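Local coordinates for protein TadZ (PDB 4LDA) that probably binds and hydrolyses ATP in pilus assembly as a full-length protein, and is represented here by its N-terminal, CheY-like receiver domain, at residues G50-L56 with L78-G84; H12-W18 with I104-A108; Q4-A8 with L43-T47. One frame throughout, in Å; residues are numbered along the deposited sequence.

Interaction 1 of 3, residues G50-L56 with L78-G84; sequences GVLFISL and LSVVAIG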
loop_
_atom_site.group_PDB
_atom_site.type_symbol
_atom_site.label_atom_id
_atom_site.label_comp_id
_atom_site.label_asym_id
_atom_site.label_seq_id
_atom_site.Cartn_x
_atom_site.Cartn_y
_atom_site.Cartn_z
ATOM N N GLY A 50 -1.675 -3.491 -8.612
ATOM C CA GLY A 50 -1.249 -2.126 -8.948
ATOM C C GLY A 50 -1.138 -1.213 -7.733
ATOM O O GLY A 50 -0.628 -0.088 -7.831
ATOM N N VAL A 51 -1.647 -1.702 -6.572
ATOM C CA VAL A 51 -1.620 -0.978 -5.303
ATOM C C VAL A 51 -1.008 -1.875 -4.230
ATOM O O VAL A 51 -1.395 -3.046 -4.105
ATOM C CB VAL A 51 -3.019 -0.464 -4.867
ATOM C CG1 VAL A 51 -2.956 0.276 -3.517
ATOM C CG2 VAL A 51 -3.637 0.410 -5.955
ATOM N N LEU A 52 -0.050 -1.305 -3.456
ATOM C CA LEU A 52 0.584 -1.958 -2.325
ATOM C C LEU A 52 0.412 -1.085 -1.086
ATOM O O LEU A 52 0.778 0.093 -1.099
ATOM C CB LEU A 52 2.069 -2.273 -2.588
ATOM C CG LEU A 52 2.802 -2.980 -1.448
ATOM C CD1 LEU A 52 3.534 -4.175 -1.951
ATOM C CD2 LEU A 52 3.773 -2.051 -0.736
ATOM N N PHE A 53 -0.139 -1.673 -0.015
ATOM C CA PHE A 53 -0.293 -1.025 1.279
ATOM C C PHE A 53 0.885 -1.426 2.170
ATOM O O PHE A 53 1.225 -2.599 2.235
ATOM C CB PHE A 53 -1.638 -1.384 1.918
ATOM C CG PHE A 53 -2.820 -0.871 1.140
ATOM C CD1 PHE A 53 -3.283 0.425 1.327
ATOM C CD2 PHE A 53 -3.490 -1.695 0.241
ATOM C CE1 PHE A 53 -4.380 0.897 0.615
ATOM C CE2 PHE A 53 -4.583 -1.221 -0.483
ATOM C CZ PHE A 53 -5.030 0.062 -0.281
ATOM N N ILE A 54 1.540 -0.453 2.806
ATOM C CA ILE A 54 2.666 -0.742 3.695
ATOM C C ILE A 54 2.456 0.034 5.008
ATOM O O ILE A 54 2.247 1.239 5.004
ATOM C CB ILE A 54 4.055 -0.475 3.056
ATOM C CG1 ILE A 54 5.209 -1.040 3.963
ATOM C CG2 ILE A 54 4.235 1.005 2.624
ATOM C CD1 ILE A 54 6.593 -1.017 3.362
ATOM N N SER A 55 2.443 -0.701 6.118
ATOM C CA SER A 55 2.262 -0.146 7.449
ATOM C C SER A 55 3.626 0.349 7.961
ATOM O O SER A 55 4.600 -0.415 8.008
ATOM C CB SER A 55 1.623 -1.175 8.374
ATOM O OG SER A 55 1.285 -0.562 9.603
ATOM N N LEU A 56 3.685 1.643 8.287
ATOM C CA LEU A 56 4.874 2.341 8.762
ATOM C C LEU A 56 4.712 2.904 10.179
ATOM O O LEU A 56 3.674 3.475 10.535
ATOM C CB LEU A 56 5.229 3.501 7.816
ATOM C CG LEU A 56 5.613 3.151 6.385
ATOM C CD1 LEU A 56 5.882 4.405 5.590
ATOM C CD2 LEU A 56 6.836 2.266 6.344
ATOM N N LEU A 78 3.639 1.272 -9.902
ATOM C CA LEU A 78 3.019 0.775 -8.677
ATOM C C LEU A 78 2.642 1.936 -7.755
ATOM O O LEU A 78 3.457 2.841 -7.533
ATOM C CB LEU A 78 3.982 -0.199 -7.946
ATOM C CG LEU A 78 3.509 -0.800 -6.604
ATOM C CD1 LEU A 78 2.423 -1.834 -6.807
ATOM C CD2 LEU A 78 4.663 -1.409 -5.846
ATOM N N SER A 79 1.408 1.900 -7.213
ATOM C CA SER A 79 0.949 2.887 -6.239
ATOM C C SER A 79 1.197 2.333 -4.836
ATOM O O SER A 79 0.617 1.315 -4.466
ATOM C CB SER A 79 -0.521 3.249 -6.449
ATOM O OG SER A 79 -0.774 3.744 -7.749
ATOM N N VAL A 80 2.114 2.958 -4.088
ATOM C CA VAL A 80 2.410 2.537 -2.724
ATOM C C VAL A 80 1.635 3.492 -1.784
ATOM O O VAL A 80 1.804 4.711 -1.862
ATOM C CB VAL A 80 3.936 2.458 -2.419
ATOM C CG1 VAL A 80 4.191 2.055 -0.972
ATOM C CG2 VAL A 80 4.634 1.484 -3.357
ATOM N N VAL A 81 0.751 2.927 -0.948
ATOM C CA VAL A 81 -0.044 3.666 0.038
ATOM C C VAL A 81 0.458 3.299 1.431
ATOM O O VAL A 81 0.396 2.134 1.820
ATOM C CB VAL A 81 -1.579 3.410 -0.103
ATOM C CG1 VAL A 81 -2.363 4.219 0.925
ATOM C CG2 VAL A 81 -2.072 3.725 -1.518
ATOM N N ALA A 82 0.966 4.288 2.175
ATOM C CA ALA A 82 1.465 4.064 3.533
ATOM C C ALA A 82 0.329 4.121 4.547
ATOM O O ALA A 82 -0.637 4.845 4.350
ATOM C CB ALA A 82 2.535 5.089 3.880
ATOM N N ILE A 83 0.429 3.319 5.602
ATOM C CA ILE A 83 -0.534 3.236 6.703
ATOM C C ILE A 83 0.237 3.588 7.981
ATOM O O ILE A 83 1.239 2.951 8.276
ATOM C CB ILE A 83 -1.244 1.849 6.783
ATOM C CG1 ILE A 83 -1.970 1.471 5.487
ATOM C CG2 ILE A 83 -2.181 1.738 8.001
ATOM C CD1 ILE A 83 -2.259 -0.068 5.385
ATOM N N GLY A 84 -0.128 4.681 8.631
ATOM C CA GLY A 84 0.567 5.085 9.834
ATOM C C GLY A 84 -0.104 6.228 10.549
ATOM O O GLY A 84 -1.184 6.677 10.149
#
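Leu52 and Val81 meet in the middle of a backbone ladder that joins strand 51-55 to strand 79-83, two parallel strands whose axes lie 27° from each other and 4.5 Å apart at their closest. Six hydrogen bonds form the ladder, and they change direction from one to the next. The N-H groups of Leu52, Ile54 and Leu56 reach Ser79 O, Val81 O and Ile83 O, while Gly50 O, Leu52 O and Ile54 O receive the N-H groups of Ser79, Val81 and Ile83. Leu52 is therefore held at both ends, its N lying 2.9 Å from Ser79 O and its O 2.8 Å from Val81 N. Ile83 N to Ile54 O is the most bent bond, at 151°. CA-H...O contacts fill the intervals, one of them bringing Phe53 CA to 3.3 Å from Val81 O.

Apolar contacts line both faces. Where Val51, Phe53, Val81 and Ile83 project, Phe53 and Val81 stand side by side and point the same way, Phe53 CD1 lying 3.7 Å from Val81 CB. Ile83 has CG1 anti to its carbonyl carbon (chi1 -57°), from which the extended chain carries CD1 to 3.8 Å from Phe53 CB. On the other face Ile54 CG2 lies 3.7 Å from Val80 CG1, and Leu56 CD1 lies against Ala82 CB.

Helix 61-74 makes the crossover of this beta-alpha-beta unit and packs on Leu52 and Ile54; helix 110-121 covers Phe53 and Val81. Strands 4-9 and 102-104 flank the pair, placing it at the heart of the sheet.

Interaction 2 of 3, residues H12-W18 with I104-A108; sequences HPGELDW and ITYGA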
loop_
_atom_site.group_PDB
_atom_site.type_symbol
_atom_site.label_atom_id
_atom_site.label_comp_id
_atom_site.label_asym_id
_atom_site.label_seq_id
_atom_site.Cartn_x
_atom_site.Cartn_y
_atom_site.Cartn_z
ATOM N N HIS A 12 0.200 -5.581 12.079
ATOM C CA HIS A 12 -0.681 -6.314 12.992
ATOM C C HIS A 12 -1.963 -6.758 12.217
ATOM O O HIS A 12 -2.334 -6.124 11.229
ATOM C CB HIS A 12 -1.004 -5.553 14.291
ATOM C CG HIS A 12 -1.894 -4.378 14.144
ATOM N ND1 HIS A 12 -3.262 -4.498 14.298
ATOM C CD2 HIS A 12 -1.581 -3.077 13.940
ATOM C CE1 HIS A 12 -3.742 -3.277 14.147
ATOM N NE2 HIS A 12 -2.766 -2.386 13.938
ATOM N N PRO A 13 -2.591 -7.900 12.622
ATOM C CA PRO A 13 -3.741 -8.451 11.858
ATOM C C PRO A 13 -4.964 -7.532 11.726
ATOM O O PRO A 13 -5.707 -7.667 10.744
ATOM C CB PRO A 13 -4.146 -9.691 12.669
ATOM C CG PRO A 13 -2.939 -10.063 13.417
ATOM C CD PRO A 13 -2.224 -8.799 13.738
ATOM N N GLY A 14 -5.177 -6.645 12.709
ATOM C CA GLY A 14 -6.287 -5.700 12.697
ATOM C C GLY A 14 -6.273 -4.812 11.469
ATOM O O GLY A 14 -7.330 -4.439 10.959
ATOM N N GLU A 15 -5.073 -4.481 10.977
ATOM C CA GLU A 15 -4.881 -3.670 9.772
ATOM C C GLU A 15 -5.321 -4.431 8.533
ATOM O O GLU A 15 -5.988 -3.857 7.686
ATOM C CB GLU A 15 -3.421 -3.237 9.614
ATOM C CG GLU A 15 -2.928 -2.224 10.622
ATOM C CD GLU A 15 -1.446 -1.915 10.500
ATOM O OE1 GLU A 15 -0.679 -2.822 10.107
ATOM O OE2 GLU A 15 -1.048 -0.775 10.823
ATOM N N LEU A 16 -4.940 -5.714 8.418
ATOM C CA LEU A 16 -5.288 -6.550 7.280
ATOM C C LEU A 16 -6.809 -6.726 7.183
ATOM O O LEU A 16 -7.352 -6.614 6.081
ATOM C CB LEU A 16 -4.592 -7.904 7.366
ATOM C CG LEU A 16 -4.754 -8.794 6.131
ATOM C CD1 LEU A 16 -4.048 -8.194 4.900
ATOM C CD2 LEU A 16 -4.304 -10.203 6.419
ATOM N N ASP A 17 -7.490 -6.959 8.322
ATOM C CA ASP A 17 -8.943 -7.100 8.375
ATOM C C ASP A 17 -9.627 -5.814 7.927
ATOM O O ASP A 17 -10.560 -5.883 7.136
ATOM C CB ASP A 17 -9.414 -7.488 9.787
ATOM C CG ASP A 17 -9.033 -8.893 10.204
ATOM O OD1 ASP A 17 -8.938 -9.773 9.317
ATOM O OD2 ASP A 17 -8.890 -9.134 11.425
ATOM N N TRP A 18 -9.140 -4.647 8.406
ATOM C CA TRP A 18 -9.636 -3.309 8.076
ATOM C C TRP A 18 -9.518 -3.047 6.562
ATOM O O TRP A 18 -10.479 -2.589 5.937
ATOM C CB TRP A 18 -8.870 -2.247 8.885
ATOM C CG TRP A 18 -9.032 -0.819 8.411
ATOM C CD1 TRP A 18 -10.141 -0.031 8.518
ATOM C CD2 TRP A 18 -7.994 0.021 7.879
ATOM N NE1 TRP A 18 -9.873 1.222 8.030
ATOM C CE2 TRP A 18 -8.563 1.283 7.631
ATOM C CE3 TRP A 18 -6.650 -0.193 7.528
ATOM C CZ2 TRP A 18 -7.818 2.349 7.092
ATOM C CZ3 TRP A 18 -5.923 0.854 6.972
ATOM C CH2 TRP A 18 -6.496 2.114 6.783
ATOM N N ILE A 104 -2.593 6.900 4.705
ATOM C CA ILE A 104 -3.877 6.739 5.390
ATOM C C ILE A 104 -3.605 6.280 6.819
ATOM O O ILE A 104 -2.550 5.718 7.104
ATOM C CB ILE A 104 -4.857 5.777 4.637
ATOM C CG1 ILE A 104 -4.199 4.412 4.329
ATOM C CG2 ILE A 104 -5.364 6.455 3.343
ATOM C CD1 ILE A 104 -5.095 3.329 3.744
ATOM N N THR A 105 -4.531 6.574 7.719
ATOM C CA THR A 105 -4.399 6.151 9.105
ATOM C C THR A 105 -5.328 4.958 9.309
ATOM O O THR A 105 -6.477 4.950 8.856
ATOM C CB THR A 105 -4.654 7.302 10.109
ATOM O OG1 THR A 105 -3.712 8.334 9.854
ATOM C CG2 THR A 105 -4.505 6.869 11.575
ATOM N N TYR A 106 -4.781 3.931 9.978
ATOM C CA TYR A 106 -5.505 2.725 10.338
ATOM C C TYR A 106 -6.759 3.081 11.127
ATOM O O TYR A 106 -6.685 3.835 12.091
ATOM C CB TYR A 106 -4.596 1.794 11.141
ATOM C CG TYR A 106 -5.324 0.685 11.847
ATOM C CD1 TYR A 106 -6.026 -0.278 11.131
ATOM C CD2 TYR A 106 -5.256 0.552 13.227
ATOM C CE1 TYR A 106 -6.711 -1.302 11.780
ATOM C CE2 TYR A 106 -5.924 -0.470 13.888
ATOM C CZ TYR A 106 -6.633 -1.410 13.158
ATOM O OH TYR A 106 -7.290 -2.429 13.792
ATOM N N GLY A 107 -7.896 2.578 10.682
ATOM C CA GLY A 107 -9.174 2.856 11.318
ATOM C C GLY A 107 -9.962 3.946 10.628
ATOM O O GLY A 107 -10.992 4.394 11.144
ATOM N N ALA A 108 -9.476 4.406 9.477
ATOM C CA ALA A 108 -10.185 5.422 8.694
ATOM C C ALA A 108 -11.460 4.815 8.096
ATOM O O ALA A 108 -11.508 3.609 7.881
ATOM C CB ALA A 108 -9.281 5.967 7.604
#
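Tyr106 and Gly107, at the middle of a type II beta turn from Thr105 to Ala108, lay their backbone across one face of the Trp18 indole on helix 13-22. Tyr106 CA sits 3.9 Å from the centroid of the six-membered ring, and Gly107 CA stands over the five-membered one. At the indole edge, Trp18 NE1 gives a nearly straight bond (170°) to a lone pair of Ala108 O at 2.9 Å, with the acceptor lying in the ring plane. Trp18 CH2 meets Ile104 CD1 at 3.6 Å. The Trp18 chi1 of 166° sets CG beside the carbonyl carbon, and from there the indole reaches the turn, one face against Tyr106 CA and Gly107 N.

Tyr106 turns its ring edge toward the Trp18 face in an offset T-shaped pair, the planes 89° apart. Its own face receives the edge of His12, centroids 4.8 Å apart, and beside it Glu15 CG in a CH-pi contact. The Glu15 carboxylate looks elsewhere, bonded to Ser55 OG and Gln11 N.

His12, Trp18 and Tyr106 thus form an aromatic cluster at the surface. In the CheY-like fold it joins the first helix to the loop after the last strand, where the strands' C termini lie.

Interaction 3 of 3, residues Q4-A8 with L43-T47; sequences QNFVA and LLDVT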
loop_
_atom_site.group_PDB
_atom_site.type_symbol
_atom_site.label_atom_id
_atom_site.label_comp_id
_atom_site.label_asym_id
_atom_site.label_seq_id
_atom_site.Cartn_x
_atom_site.Cartn_y
_atom_site.Cartn_z
ATOM N N GLN A 4 -9.688 -5.718 -8.466
ATOM C CA GLN A 4 -8.234 -5.723 -8.391
ATOM C C GLN A 4 -7.735 -6.589 -7.287
ATOM O O GLN A 4 -8.459 -6.855 -6.333
ATOM C CB GLN A 4 -7.728 -4.290 -8.109
ATOM C CG GLN A 4 -7.977 -3.232 -9.158
ATOM C CD GLN A 4 -7.876 -1.859 -8.545
ATOM O OE1 GLN A 4 -8.897 -1.210 -8.237
ATOM N NE2 GLN A 4 -6.648 -1.423 -8.301
ATOM N N ASN A 5 -6.448 -6.905 -7.344
ATOM C CA ASN A 5 -5.731 -7.503 -6.232
ATOM C C ASN A 5 -4.870 -6.426 -5.622
ATOM O O ASN A 5 -4.272 -5.641 -6.358
ATOM C CB ASN A 5 -4.905 -8.728 -6.639
ATOM C CG ASN A 5 -5.706 -9.964 -6.923
ATOM O OD1 ASN A 5 -6.730 -10.242 -6.270
ATOM N ND2 ASN A 5 -5.208 -10.778 -7.854
ATOM N N PHE A 6 -4.891 -6.319 -4.291
ATOM C CA PHE A 6 -4.068 -5.383 -3.521
ATOM C C PHE A 6 -3.143 -6.192 -2.648
ATOM O O PHE A 6 -3.550 -7.266 -2.191
ATOM C CB PHE A 6 -4.917 -4.422 -2.679
ATOM C CG PHE A 6 -6.140 -3.845 -3.351
ATOM C CD1 PHE A 6 -6.044 -2.729 -4.169
ATOM C CD2 PHE A 6 -7.397 -4.383 -3.121
ATOM C CE1 PHE A 6 -7.174 -2.199 -4.784
ATOM C CE2 PHE A 6 -8.531 -3.834 -3.726
ATOM C CZ PHE A 6 -8.411 -2.744 -4.548
ATOM N N VAL A 7 -1.906 -5.718 -2.428
ATOM C CA VAL A 7 -0.944 -6.412 -1.572
ATOM C C VAL A 7 -0.779 -5.564 -0.313
ATOM O O VAL A 7 -0.772 -4.346 -0.404
ATOM C CB VAL A 7 0.392 -6.720 -2.305
ATOM C CG1 VAL A 7 1.424 -7.332 -1.372
ATOM C CG2 VAL A 7 0.135 -7.667 -3.465
ATOM N N ALA A 8 -0.712 -6.214 0.860
ATOM C CA ALA A 8 -0.596 -5.513 2.128
ATOM C C ALA A 8 0.521 -6.053 3.016
ATOM O O ALA A 8 0.561 -7.241 3.341
ATOM C CB ALA A 8 -1.905 -5.601 2.884
ATOM N N LEU A 43 5.179 -11.617 -5.804
ATOM C CA LEU A 43 3.790 -11.599 -5.348
ATOM C C LEU A 43 2.960 -10.500 -6.062
ATOM O O LEU A 43 1.784 -10.714 -6.334
ATOM C CB LEU A 43 3.755 -11.377 -3.838
ATOM C CG LEU A 43 2.575 -11.968 -3.120
ATOM C CD1 LEU A 43 2.785 -13.462 -2.873
ATOM C CD2 LEU A 43 2.342 -11.259 -1.809
ATOM N N LEU A 44 3.579 -9.349 -6.379
ATOM C CA LEU A 44 2.931 -8.274 -7.120
ATOM C C LEU A 44 2.660 -8.704 -8.547
ATOM O O LEU A 44 1.606 -8.372 -9.079
ATOM C CB LEU A 44 3.781 -6.987 -7.110
ATOM C CG LEU A 44 3.841 -6.220 -5.802
ATOM C CD1 LEU A 44 5.009 -5.272 -5.782
ATOM C CD2 LEU A 44 2.536 -5.503 -5.500
ATOM N N ASP A 45 3.593 -9.461 -9.151
ATOM C CA ASP A 45 3.516 -9.933 -10.532
ATOM C C ASP A 45 2.461 -11.021 -10.718
ATOM O O ASP A 45 1.696 -10.938 -11.678
ATOM C CB ASP A 45 4.881 -10.466 -11.002
ATOM C CG ASP A 45 6.000 -9.433 -11.152
ATOM O OD1 ASP A 45 5.701 -8.206 -11.118
ATOM O OD2 ASP A 45 7.169 -9.849 -11.318
ATOM N N VAL A 46 2.405 -12.024 -9.818
ATOM C CA VAL A 46 1.473 -13.154 -9.924
ATOM C C VAL A 46 0.027 -12.676 -9.663
ATOM O O VAL A 46 -0.883 -13.174 -10.319
ATOM C CB VAL A 46 1.878 -14.342 -8.999
ATOM C CG1 VAL A 46 1.722 -14.023 -7.515
ATOM C CG2 VAL A 46 1.130 -15.620 -9.362
ATOM N N THR A 47 -0.179 -11.695 -8.769
ATOM C CA THR A 47 -1.516 -11.167 -8.461
ATOM C C THR A 47 -1.873 -9.995 -9.369
ATOM O O THR A 47 -3.013 -9.540 -9.314
ATOM C CB THR A 47 -1.629 -10.735 -6.990
ATOM O OG1 THR A 47 -0.754 -9.636 -6.720
ATOM C CG2 THR A 47 -1.379 -11.870 -6.025
#
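Val7 points from strand 4-8 into a group of side chains on helix 43-47, an example of the strand-on-helix packing that builds the layered alpha/beta CheY-like fold. Helix 37-47 belongs to the crossover from strand 27-31 to strand 51-55, and strand 4-9 lies between those two in the sheet, so the helix passes over it. The two short segments run nearly antiparallel, at 165°, with their axes 9.0 Å apart.

The closely packed part centres on the buried Val7. Its two methyls divide the helix between them: CG2 faces Leu44 CD2 at 3.8 Å and also nears Thr47 OG1, whereas CG1 approaches Leu43 CD2 at 4.1 Å. Leu44 comes in from the buried side, and its side chain also rests on Leu52 of the adjoining strand. Leu43, partly exposed, stands slightly farther from Val7.

Around Thr47 polar contacts join the packing. At this more open end Asn5 and Thr47 are both partly exposed, and Asn5 CB lies against Thr47 CB at 3.9 Å. Thr47 turns OG1 between its backbone N and carbonyl carbon (chi1 65°), which brings that hydroxyl back to donate to Leu43 O at 2.8 Å. The same oxygen also accepts Thr47 N, so two donors grip it.

Across the segments the polar tie is made by Asn5. Its OD1 is bonded to Gln28 NE2, which helps fix the rotation of the amide, and its ND2 donates at 164° to a lone pair of Thr47 O, 2.9 Å away and close to the amide plane.

From the N terminus, strand 4-9 comes first, and interaction 3 closes a loop over it when helix 37-47 packs back on residues 4-8. Interaction 2 opens at residues 12-18, before that loop has closed, and ends only at residues 104-108, so the two cross. Interaction 1 follows interaction 3 in series and is nested inside the long loop of interaction 2. The three also touch: strand 51-55 pairs with strand 4-9 on one side, Ile104 N bonds to Ala82 O on the other, and Leu16 packs on Ala8, joining interactions 2 and 3. Together they tie the central strands to one helix on each side of the sheet and to its final loop.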